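Local atomic coordinates of L-arabinose ABC transporter, periplasmic L-arabinose-binding protein (PDB entry 4KZK), a protein that binds sugars in the periplasm, here beta-D-galactose, and probably delivers L-arabinose and related sugars to an ABC transporter. Residues Asp53-Ala58 against Leu69-Ala74; Pro106-Lys111 against Met117-Val122; Asn202-Pro207 against Thr225-Phe230; Glu214-Ala219 against Asp240-Gly245; Gln269-Glu274 against Thr281-Ser286. All coordinates share one frame; numbering follows the deposited sequence. Where two conformers were deposited one is given.

Contact 1 (Asp53-Ala58 against Leu69-Ala74)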
# COMPACT_ATOMS: atom_id res chain seq x y z
N ASP A 53 -5.37 0.10 -10.39
CA ASP A 53 -5.24 1.51 -10.73
C ASP A 53 -3.90 1.81 -11.37
O ASP A 53 -3.84 2.57 -12.35
CB ASP A 53 -5.39 2.41 -9.49
CG ASP A 53 -6.80 2.41 -8.93
OD1 ASP A 53 -7.77 2.06 -9.63
OD2 ASP A 53 -6.95 2.81 -7.76
N GLU A 54 -2.83 1.22 -10.85
CA GLU A 54 -1.52 1.35 -11.52
C GLU A 54 -1.62 0.89 -12.96
O GLU A 54 -1.13 1.59 -13.86
CB GLU A 54 -0.46 0.53 -10.79
CG GLU A 54 0.01 1.18 -9.51
CD GLU A 54 1.14 0.41 -8.86
OE1 GLU A 54 1.38 -0.74 -9.24
OE2 GLU A 54 1.78 0.97 -7.93
N TRP A 55 -2.23 -0.27 -13.18
CA TRP A 55 -2.40 -0.83 -14.53
C TRP A 55 -3.19 0.07 -15.47
O TRP A 55 -2.83 0.20 -16.65
CB TRP A 55 -3.05 -2.21 -14.50
CG TRP A 55 -2.09 -3.37 -14.25
CD1 TRP A 55 -0.73 -3.36 -14.42
CD2 TRP A 55 -2.44 -4.71 -13.90
NE1 TRP A 55 -0.21 -4.61 -14.16
CE2 TRP A 55 -1.24 -5.45 -13.84
CE3 TRP A 55 -3.65 -5.35 -13.63
CZ2 TRP A 55 -1.23 -6.80 -13.53
CZ3 TRP A 55 -3.63 -6.69 -13.31
CH2 TRP A 55 -2.43 -7.41 -13.27
N ARG A 56 -4.25 0.68 -14.97
CA ARG A 56 -5.10 1.53 -15.80
C ARG A 56 -4.29 2.74 -16.27
O ARG A 56 -4.38 3.15 -17.44
CB ARG A 56 -6.35 1.97 -15.03
CG ARG A 56 -7.17 3.04 -15.72
CD ARG A 56 -8.52 3.23 -15.04
NE ARG A 56 -8.43 3.73 -13.66
CZ ARG A 56 -8.62 5.01 -13.28
NH1 ARG A 56 -8.87 5.98 -14.17
NH2 ARG A 56 -8.55 5.33 -11.99
N PHE A 57 -3.48 3.31 -15.38
CA PHE A 57 -2.65 4.46 -15.75
C PHE A 57 -1.44 4.09 -16.59
O PHE A 57 -1.03 4.86 -17.49
CB PHE A 57 -2.28 5.28 -14.51
CG PHE A 57 -3.43 6.07 -14.01
CD1 PHE A 57 -3.89 7.14 -14.76
CD2 PHE A 57 -4.10 5.74 -12.85
CE1 PHE A 57 -4.97 7.89 -14.34
CE2 PHE A 57 -5.20 6.49 -12.42
CZ PHE A 57 -5.63 7.57 -13.18
N ALA A 58 -0.89 2.89 -16.36
CA ALA A 58 0.15 2.35 -17.23
C ALA A 58 -0.39 2.15 -18.65
O ALA A 58 0.33 2.39 -19.61
CB ALA A 58 0.72 1.05 -16.69
N LEU A 69 1.75 -2.56 -23.47
CA LEU A 69 1.82 -2.96 -22.07
C LEU A 69 1.44 -4.43 -21.93
O LEU A 69 0.45 -4.88 -22.50
CB LEU A 69 0.87 -2.11 -21.25
CG LEU A 69 0.92 -2.26 -19.73
CD1 LEU A 69 2.15 -1.54 -19.18
CD2 LEU A 69 -0.36 -1.72 -19.12
N VAL A 70 2.23 -5.17 -21.16
CA VAL A 70 1.89 -6.54 -20.79
C VAL A 70 1.71 -6.59 -19.28
O VAL A 70 2.67 -6.42 -18.52
CB VAL A 70 2.97 -7.55 -21.24
CG1 VAL A 70 2.57 -8.99 -20.87
CG2 VAL A 70 3.24 -7.42 -22.73
N LYS A 71 0.47 -6.84 -18.87
CA LYS A 71 0.08 -6.86 -17.44
C LYS A 71 0.09 -8.29 -16.92
O LYS A 71 -0.59 -9.15 -17.46
CB LYS A 71 -1.33 -6.29 -17.29
CG LYS A 71 -1.48 -4.85 -17.69
CD LYS A 71 -2.91 -4.35 -17.56
CE LYS A 71 -3.85 -5.04 -18.52
NZ LYS A 71 -5.15 -4.31 -18.63
N ILE A 72 0.88 -8.54 -15.87
CA ILE A 72 0.97 -9.89 -15.29
C ILE A 72 0.89 -9.84 -13.77
O ILE A 72 1.54 -9.03 -13.12
CB ILE A 72 2.28 -10.62 -15.73
CG1 ILE A 72 2.44 -10.57 -17.26
CG2 ILE A 72 2.26 -12.08 -15.29
CD1 ILE A 72 3.80 -11.04 -17.73
N ALA A 73 0.07 -10.73 -13.22
CA ALA A 73 -0.04 -10.94 -11.78
C ALA A 73 0.96 -11.99 -11.36
O ALA A 73 1.07 -13.06 -12.01
CB ALA A 73 -1.45 -11.38 -11.41
N ALA A 74 1.71 -11.71 -10.30
CA ALA A 74 2.70 -12.66 -9.79
C ALA A 74 2.72 -12.61 -8.27
O ALA A 74 3.53 -11.88 -7.67
CB ALA A 74 4.05 -12.36 -10.38

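Contact 2 (Pro106-Lys111 against Met117-Val122)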
# COMPACT_ATOMS: atom_id res chain seq x y z
N PRO A 106 17.70 -9.97 -6.21
CA PRO A 106 18.85 -10.41 -7.00
C PRO A 106 18.50 -11.35 -8.15
O PRO A 106 19.03 -11.18 -9.26
CB PRO A 106 19.73 -11.11 -5.95
CG PRO A 106 19.45 -10.36 -4.69
CD PRO A 106 17.98 -9.97 -4.76
N GLY A 107 17.64 -12.33 -7.92
CA GLY A 107 17.18 -13.20 -8.99
C GLY A 107 16.44 -12.48 -10.10
O GLY A 107 16.61 -12.77 -11.28
N ILE A 108 15.57 -11.54 -9.72
CA ILE A 108 14.84 -10.74 -10.68
C ILE A 108 15.82 -9.93 -11.55
O ILE A 108 15.69 -9.88 -12.77
CB ILE A 108 13.82 -9.81 -9.97
CG1 ILE A 108 12.73 -10.65 -9.29
CG2 ILE A 108 13.21 -8.81 -10.94
CD1 ILE A 108 11.88 -9.88 -8.29
N ALA A 109 16.80 -9.32 -10.91
CA ALA A 109 17.77 -8.50 -11.60
C ALA A 109 18.59 -9.34 -12.57
O ALA A 109 18.85 -8.92 -13.71
CB ALA A 109 18.66 -7.81 -10.59
N ALA A 110 19.00 -10.52 -12.12
CA ALA A 110 19.82 -11.39 -12.96
C ALA A 110 19.05 -11.85 -14.20
O ALA A 110 19.59 -11.85 -15.31
CB ALA A 110 20.33 -12.58 -12.17
N LYS A 111 17.79 -12.23 -14.02
CA LYS A 111 17.00 -12.68 -15.16
C LYS A 111 16.70 -11.55 -16.13
O LYS A 111 16.78 -11.73 -17.34
CB LYS A 111 15.70 -13.37 -14.71
CG LYS A 111 14.79 -13.77 -15.87
CD LYS A 111 13.66 -14.69 -15.42
CE LYS A 111 14.13 -16.13 -15.33
NZ LYS A 111 13.05 -17.06 -14.91
N MET A 117 16.08 -6.91 -20.46
CA MET A 117 14.97 -6.09 -19.98
C MET A 117 15.49 -5.15 -18.92
O MET A 117 16.04 -5.59 -17.93
CB MET A 117 13.87 -6.99 -19.39
CG MET A 117 13.12 -7.84 -20.40
SD MET A 117 11.65 -8.64 -19.73
CE MET A 117 12.39 -10.04 -18.90
N LYS A 118 15.31 -3.84 -19.11
CA LYS A 118 15.58 -2.88 -18.04
C LYS A 118 14.59 -3.13 -16.92
O LYS A 118 13.46 -3.53 -17.21
CB LYS A 118 15.48 -1.46 -18.55
CG LYS A 118 16.67 -1.13 -19.44
CD LYS A 118 16.59 0.21 -20.12
CE LYS A 118 17.93 0.58 -20.74
NZ LYS A 118 18.30 -0.32 -21.86
N LEU A 119 15.04 -2.93 -15.68
CA LEU A 119 14.28 -3.29 -14.48
C LEU A 119 14.05 -2.08 -13.58
O LEU A 119 15.00 -1.41 -13.17
CB LEU A 119 15.03 -4.38 -13.70
CG LEU A 119 14.46 -4.76 -12.33
CD1 LEU A 119 13.07 -5.36 -12.45
CD2 LEU A 119 15.40 -5.69 -11.59
N MET A 120 12.77 -1.86 -13.22
CA MET A 120 12.34 -0.81 -12.30
C MET A 120 11.37 -1.43 -11.29
O MET A 120 10.64 -2.34 -11.63
CB MET A 120 11.61 0.27 -13.08
CG MET A 120 11.06 1.41 -12.24
SD MET A 120 10.36 2.66 -13.33
CE MET A 120 11.84 3.27 -14.13
N SER A 121 11.41 -0.94 -10.05
CA SER A 121 10.47 -1.40 -9.01
C SER A 121 9.47 -0.31 -8.67
O SER A 121 9.74 0.90 -8.81
CB SER A 121 11.22 -1.85 -7.75
OG SER A 121 12.01 -0.81 -7.27
N VAL A 122 8.31 -0.74 -8.22
CA VAL A 122 7.26 0.17 -7.76
C VAL A 122 6.69 -0.39 -6.46
O VAL A 122 6.53 -1.61 -6.32
CB VAL A 122 6.20 0.42 -8.87
CG1 VAL A 122 5.42 -0.83 -9.20
CG2 VAL A 122 5.30 1.59 -8.51

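Contact 3 (Asn202-Pro207 against Thr225-Phe230)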
# COMPACT_ATOMS: atom_id res chain seq x y z
N ASN A 202 -1.09 1.00 25.61
CA ASN A 202 -2.31 0.59 24.94
C ASN A 202 -2.12 0.26 23.46
O ASN A 202 -3.09 0.02 22.75
CB ASN A 202 -3.37 1.69 25.10
CG ASN A 202 -3.86 1.81 26.53
OD1 ASN A 202 -3.65 0.91 27.35
ND2 ASN A 202 -4.50 2.92 26.83
N VAL A 203 -0.87 0.21 22.99
CA VAL A 203 -0.58 -0.20 21.62
C VAL A 203 -0.53 -1.72 21.58
O VAL A 203 0.28 -2.35 22.28
CB VAL A 203 0.76 0.41 21.14
CG1 VAL A 203 1.16 -0.17 19.80
CG2 VAL A 203 0.66 1.93 21.08
N VAL A 204 -1.44 -2.30 20.82
CA VAL A 204 -1.58 -3.75 20.71
C VAL A 204 -1.09 -4.18 19.33
O VAL A 204 -1.73 -3.92 18.31
CB VAL A 204 -3.05 -4.16 20.92
CG1 VAL A 204 -3.23 -5.65 20.69
CG2 VAL A 204 -3.51 -3.76 22.32
N ASP A 205 0.04 -4.86 19.30
CA ASP A 205 0.56 -5.38 18.06
C ASP A 205 -0.27 -6.58 17.60
O ASP A 205 -0.57 -7.48 18.38
CB ASP A 205 2.02 -5.81 18.22
CG ASP A 205 3.01 -4.67 18.05
OD1 ASP A 205 2.64 -3.48 18.07
OD2 ASP A 205 4.22 -4.99 17.86
N ALA A 206 -0.65 -6.56 16.32
CA ALA A 206 -1.44 -7.61 15.70
C ALA A 206 -0.70 -8.07 14.44
O ALA A 206 -1.04 -7.68 13.32
CB ALA A 206 -2.84 -7.09 15.37
N PRO A 207 0.31 -8.93 14.61
CA PRO A 207 1.13 -9.39 13.49
C PRO A 207 0.35 -10.29 12.54
O PRO A 207 -0.32 -11.22 12.96
CB PRO A 207 2.27 -10.16 14.18
CG PRO A 207 1.65 -10.67 15.42
CD PRO A 207 0.73 -9.57 15.87
N THR A 225 -9.65 -10.53 21.23
CA THR A 225 -9.87 -11.53 22.27
C THR A 225 -9.01 -11.30 23.52
O THR A 225 -9.50 -11.47 24.64
CB THR A 225 -9.62 -12.95 21.74
OG1 THR A 225 -10.49 -13.19 20.65
CG2 THR A 225 -9.88 -14.01 22.82
N LYS A 226 -7.75 -10.92 23.33
CA LYS A 226 -6.86 -10.66 24.48
C LYS A 226 -7.11 -9.34 25.19
O LYS A 226 -6.72 -9.19 26.34
CB LYS A 226 -5.40 -10.68 24.06
CG LYS A 226 -4.97 -12.00 23.49
CD LYS A 226 -3.46 -12.15 23.41
CE LYS A 226 -3.11 -13.40 22.61
NZ LYS A 226 -1.67 -13.49 22.26
N HIS A 227 -7.72 -8.37 24.51
CA HIS A 227 -7.86 -7.03 25.07
C HIS A 227 -9.30 -6.58 25.12
O HIS A 227 -9.67 -5.53 24.58
CB HIS A 227 -7.00 -6.06 24.26
CG HIS A 227 -5.54 -6.36 24.35
ND1 HIS A 227 -4.76 -5.93 25.40
CD2 HIS A 227 -4.72 -7.07 23.54
CE1 HIS A 227 -3.52 -6.35 25.23
NE2 HIS A 227 -3.47 -7.05 24.11
N ARG A 228 -10.12 -7.36 25.81
CA ARG A 228 -11.55 -7.06 25.97
C ARG A 228 -11.81 -5.86 26.90
O ARG A 228 -12.95 -5.42 27.04
CB ARG A 228 -12.29 -8.30 26.48
N ASN A 229 -10.75 -5.35 27.53
CA ASN A 229 -10.83 -4.21 28.45
C ASN A 229 -11.14 -2.85 27.80
O ASN A 229 -11.66 -1.94 28.45
CB ASN A 229 -9.52 -4.10 29.25
CG ASN A 229 -8.29 -3.94 28.36
OD1 ASN A 229 -7.87 -4.88 27.67
ND2 ASN A 229 -7.70 -2.74 28.35
N PHE A 230 -10.79 -2.70 26.52
CA PHE A 230 -10.98 -1.42 25.83
C PHE A 230 -12.41 -1.25 25.34
O PHE A 230 -13.00 -2.18 24.80
CB PHE A 230 -10.03 -1.31 24.64
CG PHE A 230 -8.58 -1.24 25.03
CD1 PHE A 230 -8.09 -0.16 25.75
CD2 PHE A 230 -7.69 -2.24 24.66
CE1 PHE A 230 -6.76 -0.09 26.11
CE2 PHE A 230 -6.35 -2.17 25.03
CZ PHE A 230 -5.89 -1.09 25.75

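Contact 4 (Glu214-Ala219 against Asp240-Gly245)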
# COMPACT_ATOMS: atom_id res chain seq x y z
N GLU A 214 -7.57 -11.00 4.69
CA GLU A 214 -7.66 -12.23 5.47
C GLU A 214 -6.66 -12.23 6.63
O GLU A 214 -7.02 -12.54 7.76
CB GLU A 214 -7.43 -13.46 4.58
CG GLU A 214 -7.56 -14.79 5.31
CD GLU A 214 -7.15 -15.96 4.45
OE1 GLU A 214 -6.64 -15.74 3.32
OE2 GLU A 214 -7.33 -17.11 4.89
N GLY A 215 -5.42 -11.87 6.33
CA GLY A 215 -4.38 -11.82 7.38
C GLY A 215 -4.71 -10.85 8.50
O GLY A 215 -4.52 -11.15 9.69
N ALA A 216 -5.20 -9.68 8.12
CA ALA A 216 -5.60 -8.67 9.08
C ALA A 216 -6.80 -9.10 9.91
O ALA A 216 -6.82 -8.84 11.09
CB ALA A 216 -5.92 -7.39 8.35
N PHE A 217 -7.82 -9.68 9.25
CA PHE A 217 -9.02 -10.16 9.93
C PHE A 217 -8.63 -11.14 11.03
O PHE A 217 -9.07 -11.03 12.18
CB PHE A 217 -9.99 -10.77 8.91
CG PHE A 217 -11.26 -11.30 9.51
CD1 PHE A 217 -12.34 -10.46 9.73
CD2 PHE A 217 -11.39 -12.64 9.83
CE1 PHE A 217 -13.52 -10.95 10.28
CE2 PHE A 217 -12.55 -13.14 10.39
CZ PHE A 217 -13.62 -12.30 10.61
N ASN A 218 -7.78 -12.10 10.68
CA ASN A 218 -7.34 -13.09 11.67
C ASN A 218 -6.49 -12.49 12.78
O ASN A 218 -6.66 -12.82 13.94
CB ASN A 218 -6.59 -14.24 10.99
CG ASN A 218 -7.48 -15.07 10.10
OD1 ASN A 218 -8.70 -15.12 10.28
ND2 ASN A 218 -6.90 -15.70 9.13
N ALA A 219 -5.56 -11.63 12.43
CA ALA A 219 -4.73 -11.01 13.45
C ALA A 219 -5.53 -10.11 14.38
O ALA A 219 -5.29 -10.08 15.58
CB ALA A 219 -3.60 -10.24 12.81
N ASP A 240 -5.49 0.00 2.85
CA ASP A 240 -6.93 -0.12 3.05
C ASP A 240 -7.36 -1.56 3.30
O ASP A 240 -8.24 -1.83 4.14
CB ASP A 240 -7.72 0.44 1.85
CG ASP A 240 -7.57 1.93 1.66
OD1 ASP A 240 -7.33 2.63 2.65
OD2 ASP A 240 -7.71 2.42 0.51
N ASP A 241 -6.79 -2.49 2.55
CA ASP A 241 -7.20 -3.88 2.62
C ASP A 241 -7.00 -4.48 4.00
O ASP A 241 -7.91 -5.11 4.54
CB ASP A 241 -6.41 -4.68 1.59
CG ASP A 241 -6.57 -4.14 0.17
OD1 ASP A 241 -6.64 -2.92 0.02
OD2 ASP A 241 -6.51 -4.94 -0.78
N THR A 242 -5.83 -4.26 4.57
CA THR A 242 -5.53 -4.74 5.91
C THR A 242 -6.39 -4.01 6.92
O THR A 242 -7.02 -4.64 7.75
CB THR A 242 -4.02 -4.64 6.22
OG1 THR A 242 -3.51 -3.33 5.94
CG2 THR A 242 -3.29 -5.62 5.37
N THR A 243 -6.48 -2.70 6.82
CA THR A 243 -7.30 -1.90 7.73
C THR A 243 -8.72 -2.40 7.80
O THR A 243 -9.30 -2.53 8.89
CB THR A 243 -7.22 -0.40 7.37
OG1 THR A 243 -5.84 0.01 7.42
CG2 THR A 243 -8.02 0.45 8.33
N VAL A 244 -9.31 -2.69 6.64
CA VAL A 244 -10.71 -3.15 6.57
C VAL A 244 -10.85 -4.51 7.25
O VAL A 244 -11.90 -4.83 7.82
CB VAL A 244 -11.21 -3.26 5.11
CG1 VAL A 244 -12.39 -4.24 4.98
CG2 VAL A 244 -11.57 -1.90 4.59
N GLY A 245 -9.81 -5.33 7.18
CA GLY A 245 -9.85 -6.59 7.91
C GLY A 245 -10.10 -6.42 9.40
O GLY A 245 -10.89 -7.16 10.00

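Contact 5 (Gln269-Glu274 against Thr281-Ser286)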
# COMPACT_ATOMS: atom_id res chain seq x y z
N GLN A 269 -10.43 1.49 -4.31
CA GLN A 269 -11.80 0.97 -4.24
C GLN A 269 -12.18 0.32 -2.92
O GLN A 269 -13.35 0.29 -2.60
CB GLN A 269 -12.06 0.02 -5.42
CG GLN A 269 -11.84 0.67 -6.80
CD GLN A 269 -12.73 1.87 -7.07
OE1 GLN A 269 -12.30 2.92 -7.59
NE2 GLN A 269 -13.95 1.75 -6.69
N VAL A 270 -11.22 -0.17 -2.14
CA VAL A 270 -11.57 -0.71 -0.83
C VAL A 270 -12.07 0.42 0.09
O VAL A 270 -13.05 0.26 0.80
CB VAL A 270 -10.39 -1.46 -0.19
CG1 VAL A 270 -10.72 -1.88 1.23
CG2 VAL A 270 -9.98 -2.67 -1.02
N ALA A 271 -11.42 1.58 0.03
CA ALA A 271 -11.86 2.74 0.81
C ALA A 271 -13.22 3.19 0.30
O ALA A 271 -14.16 3.45 1.07
CB ALA A 271 -10.86 3.88 0.68
N LEU A 272 -13.33 3.28 -1.01
CA LEU A 272 -14.56 3.80 -1.61
C LEU A 272 -15.75 2.89 -1.32
O LEU A 272 -16.87 3.36 -1.17
CB LEU A 272 -14.40 3.97 -3.12
CG LEU A 272 -13.24 4.85 -3.60
CD1 LEU A 272 -13.44 5.14 -5.08
CD2 LEU A 272 -13.11 6.12 -2.78
N ASN A 273 -15.52 1.58 -1.25
CA ASN A 273 -16.61 0.66 -0.90
C ASN A 273 -17.11 0.93 0.51
O ASN A 273 -18.31 0.91 0.76
CB ASN A 273 -16.15 -0.80 -0.99
CG ASN A 273 -16.02 -1.30 -2.41
OD1 ASN A 273 -16.55 -0.70 -3.34
ND2 ASN A 273 -15.35 -2.42 -2.58
N GLU A 274 -16.20 1.19 1.44
CA GLU A 274 -16.64 1.56 2.81
C GLU A 274 -17.37 2.88 2.83
O GLU A 274 -18.37 3.00 3.53
CB GLU A 274 -15.48 1.65 3.78
CG GLU A 274 -14.74 0.32 3.95
CD GLU A 274 -15.60 -0.77 4.54
OE1 GLU A 274 -16.27 -0.55 5.55
OE2 GLU A 274 -15.64 -1.88 3.97
N THR A 281 -19.36 2.70 8.42
CA THR A 281 -18.62 1.71 9.17
C THR A 281 -17.47 2.39 9.90
O THR A 281 -17.18 3.59 9.67
CB THR A 281 -18.01 0.67 8.21
OG1 THR A 281 -17.02 1.32 7.39
CG2 THR A 281 -19.08 0.07 7.31
N GLY A 282 -16.78 1.61 10.71
CA GLY A 282 -15.59 2.06 11.44
C GLY A 282 -14.40 2.42 10.58
O GLY A 282 -13.43 2.96 11.09
N PHE A 283 -14.46 2.13 9.27
CA PHE A 283 -13.48 2.64 8.33
C PHE A 283 -13.82 4.11 8.05
O PHE A 283 -14.74 4.42 7.27
CB PHE A 283 -13.52 1.81 7.06
CG PHE A 283 -12.37 2.09 6.13
CD1 PHE A 283 -12.39 3.17 5.28
CD2 PHE A 283 -11.25 1.27 6.15
CE1 PHE A 283 -11.34 3.41 4.43
CE2 PHE A 283 -10.19 1.51 5.29
CZ PHE A 283 -10.23 2.60 4.45
N PHE A 284 -13.08 4.99 8.72
CA PHE A 284 -13.39 6.40 8.79
C PHE A 284 -12.75 7.17 7.64
O PHE A 284 -13.31 8.11 7.09
CB PHE A 284 -12.90 6.95 10.12
CG PHE A 284 -12.93 8.44 10.19
CD1 PHE A 284 -14.11 9.11 10.28
CD2 PHE A 284 -11.75 9.16 10.11
CE1 PHE A 284 -14.13 10.49 10.31
CE2 PHE A 284 -11.76 10.54 10.11
CZ PHE A 284 -12.95 11.21 10.22
N GLY A 285 -11.54 6.80 7.28
CA GLY A 285 -10.83 7.55 6.26
C GLY A 285 -9.68 6.77 5.67
O GLY A 285 -9.40 5.65 6.10
N SER A 286 -8.99 7.38 4.70
CA SER A 286 -7.83 6.76 4.07
C SER A 286 -6.89 7.82 3.57
O SER A 286 -7.34 8.91 3.20
CB SER A 286 -8.30 5.89 2.90
OG SER A 286 -7.23 5.26 2.25

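Contact 1 (Asp53-Ala58 against Leu69-Ala74)
Trp55 lies against Lys71 where helix 49-65 packs over strand 68-73, two elements of a beta-alpha-beta unit that begins with strand 38-43. Helix and strand run almost antiparallel, 170° apart, as expected when the helix returns the chain to start the next parallel strand. The aliphatic part of Lys71 covers one face of the indole: CG stands 3.6 Å from the centroid of the five-membered ring of Trp55, nearly on its normal, a CH-pi contact. With CG of Lys71 beside its own backbone N (chi1 -63°) and the chain extended at chi2, CB, CG and CD lie over the ring, and CD comes within 3.5 Å of Trp55 CG; the bend at chi3 (-65°) then turns CE and NZ away, NZ to a weak, long ion pair with Glu59. Lysine suits this exposed margin, offering methylenes to the ring and a charge to the surface. The rotation of the indole is fixed by its NE1, which bonds to the carbonyl O of Phe41 on strand 38-43. At the far rim, Ile72 O sits in the ring plane, 3.6 Å from Trp55 CZ2. Further along, Ala58 is small enough for the helix to settle on Leu69, with Ala58 CB 3.8 Å from Leu69 CD2.

Contact 2 (Pro106-Lys111 against Met117-Val122)
Lys111 NZ is gripped by two groups of helix 77-89, a salt bridge to Asp85 and a weak hydrogen bond to Ser81, a polar tie between that helix and helix 105-114, separate from the packing of Ile108 and Ala109 on Leu119. That packing closes the beta-alpha-beta unit of strand 94-98, helix 105-114 and strand 118-122. Leu119 carries it from the strand side. With CG swung anti to the backbone N (chi1 173°), its forked end reaches across to the helix. CD1 meets Ile108 CG2 at 3.8 Å, the two side chains crossing at about a right angle; CD2 touches the same methyl and also rests on the helix backbone, 3.7 Å from Ala109 CA and 4.0 Å from Ala109 CB. Ile108 offers this methyl because its CG2 lies anti to the backbone N, leaving CG1 (chi1 -66°) beside that N. The alanine is short enough to let a leucine methyl come down to main-chain carbon, and the branched isoleucine fills the space next to it. Around the pair, Leu119 also touches Val95 and Ile97 of strand 94-98, while Ile108 touches Val80 of helix 77-89 and Leu126. Since the touching groups are all aliphatic, the contact between this helix and its strand rests on close fit and burial of hydrocarbon, with no directional bond between these side chains.

Contact 3 (Asn202-Pro207 against Thr225-Phe230)
Strand 203-207, the outermost strand at one end of the sheet, is faced by the turn that follows helix 213-226, and Val204 meets His227 and Phe230 there. His227 is the first residue to leave helical geometry and also begins a type I beta turn that ends at Phe230, so both rings are brought to the strand by the way the helix stops. Val204 CG2 stands over the centre of the imidazole, 3.7 Å from its centroid and 7° off the normal, a CH-pi contact, while the other branch, CG1, comes to 3.5 Å from His227 CD2. The two side chains approach from opposite directions, and the beta-branched valine can give both methyls to the ring because CG1 lies anti to its backbone N (chi1 175°) and CG2 lies beside that N. Its CG2 also touches Phe230 CE2 at 4.2 Å. The connection belongs to the alternating strand and helix pattern of the LacI-type sugar-binding fold: the chain leaves strand 203-207, runs through helix 213-226 and re-enters the sheet at strand 233-236, on the far side of strand 170-175. At the other end of the contact Asn202 brings its amide to the rim of the phenyl ring, OD1 lying in the ring plane 3.4 Å from Phe230 CZ; the amide and ring planes are 80° apart. One face of Phe230 is covered by its neighbour Asn229, whose ND2 sits 3.4 Å above the ring plane, over the centre, and Trp233 meets the phenylalanine edge-to-face.

Contact 4 (Glu214-Ala219 against Asp240-Gly245)
Ala216 CB presses into the backbone of helix 240-252, 3.0 Å from Thr242 O and 4.0 Å from Thr242 CB, a tight fit that suits the short side chain of alanine. One residue on, Phe217 CA comes to 3.5 Å from Gly245 O, a CA-H...O contact with an angle of 147° at the hydrogen. Gly245 has no side chain to hold the backbones apart, so its CA lies 4.2 Å from that of Phe217 and 4.0 Å from Ala216 CB. The short segments accordingly approach to 7.1 Å between axes, close for two helices, at a crossing angle of -31°. Phe217 sends its ring out past this narrow place: with CG anti to the backbone N (chi1 180°), the carbonyl O of Gly245 lies near the ring plane at the edge, 3.6 Å from CD1, and the ring goes on to touch Arg248 and Ala249 of helix 240-252. Next come groups near the starts of the two helices. Thr242 turns its hydroxyl in between its own backbone N and carbonyl carbon, where OG1 bonds to Asn239 OD1 and to the backbone N of Ser238; Asn239 binds galactose, so the threonine probably helps position a sugar-binding amide. Thr213 OG1 bonds to Asp241 O, a polar link between the two helices. Beyond these, helix 240-252 packs its Asp240 and Val244 on helix 269-276 and on Phe283 of strand 283-288, and so lies between helix 213-226 and that neighbouring helix.

Contact 5 (Gln269-Glu274 against Thr281-Ser286)
Two side-chain bends of one sign, chi1 -62° and chi2 -63°, fold Glu274 back so that its carboxylate reaches Thr281, whose hydroxyl, at chi1 66°, lies between its own backbone N and carbonyl carbon and turns to meet it. Thr281 OG1 donates to Glu274 OE1 at 2.7 Å, entering by the anti lone pair, on the side away from the other oxygen. The same hydroxyl accepts a longer bond from the backbone N of Phe283, 3.3 Å from OG1, which makes an ST turn and pins the start of the strand. The second carboxylate oxygen, OE2, forms salt bridges with Arg248 and Lys277, charges that would be expected to keep this buried glutamate ionised. The fold here is a beta-alpha-beta unit: strand 260-264, helix 269-276 and strand 283-288, with Thr281 in the loop that turns the chain into the last of these. Phe283 spans Glu274 and Ala271, about one turn apart on the helix. Its CB lies 3.7 Å from Glu274 CG, the side chains crossing at about a right angle, and the ring runs along the helix toward Ala271. An alanine here lets the ring come close to the main chain, Phe283 CE1 3.7 Å from Ala271 CA. Ala271 CB also meets Ser286 CB, at 3.9 Å. Ser286 is small enough for this place and spends its hydroxyl beyond it, on Asp240 of helix 240-252 and, weakly, on the backbone N of Gly267.

How the contacts relate
Contacts 1 and 2 lie in one lobe of the two-lobed fold and contacts 3, 4 and 5 in the other, with the bound galactose between. Contacts 1 and 2 meet where Glu54 OE2 comes within 3.6 Å of Val122 CG2. Contacts 3 and 4 share helix 213-226, and Pro207 O touches Ala219 CB at 3.4 Å. Contacts 4 and 5 are joined by a hydrogen bond between Asp240 OD1 and Ser286 OG, at 2.7 Å. The side chains of Thr242 and Ser286 lie about 8 and 9 Å from the sugar, that of Trp55 about 13 Å. Contact 3 is remote, its centre about 40 Å from that of contact 2.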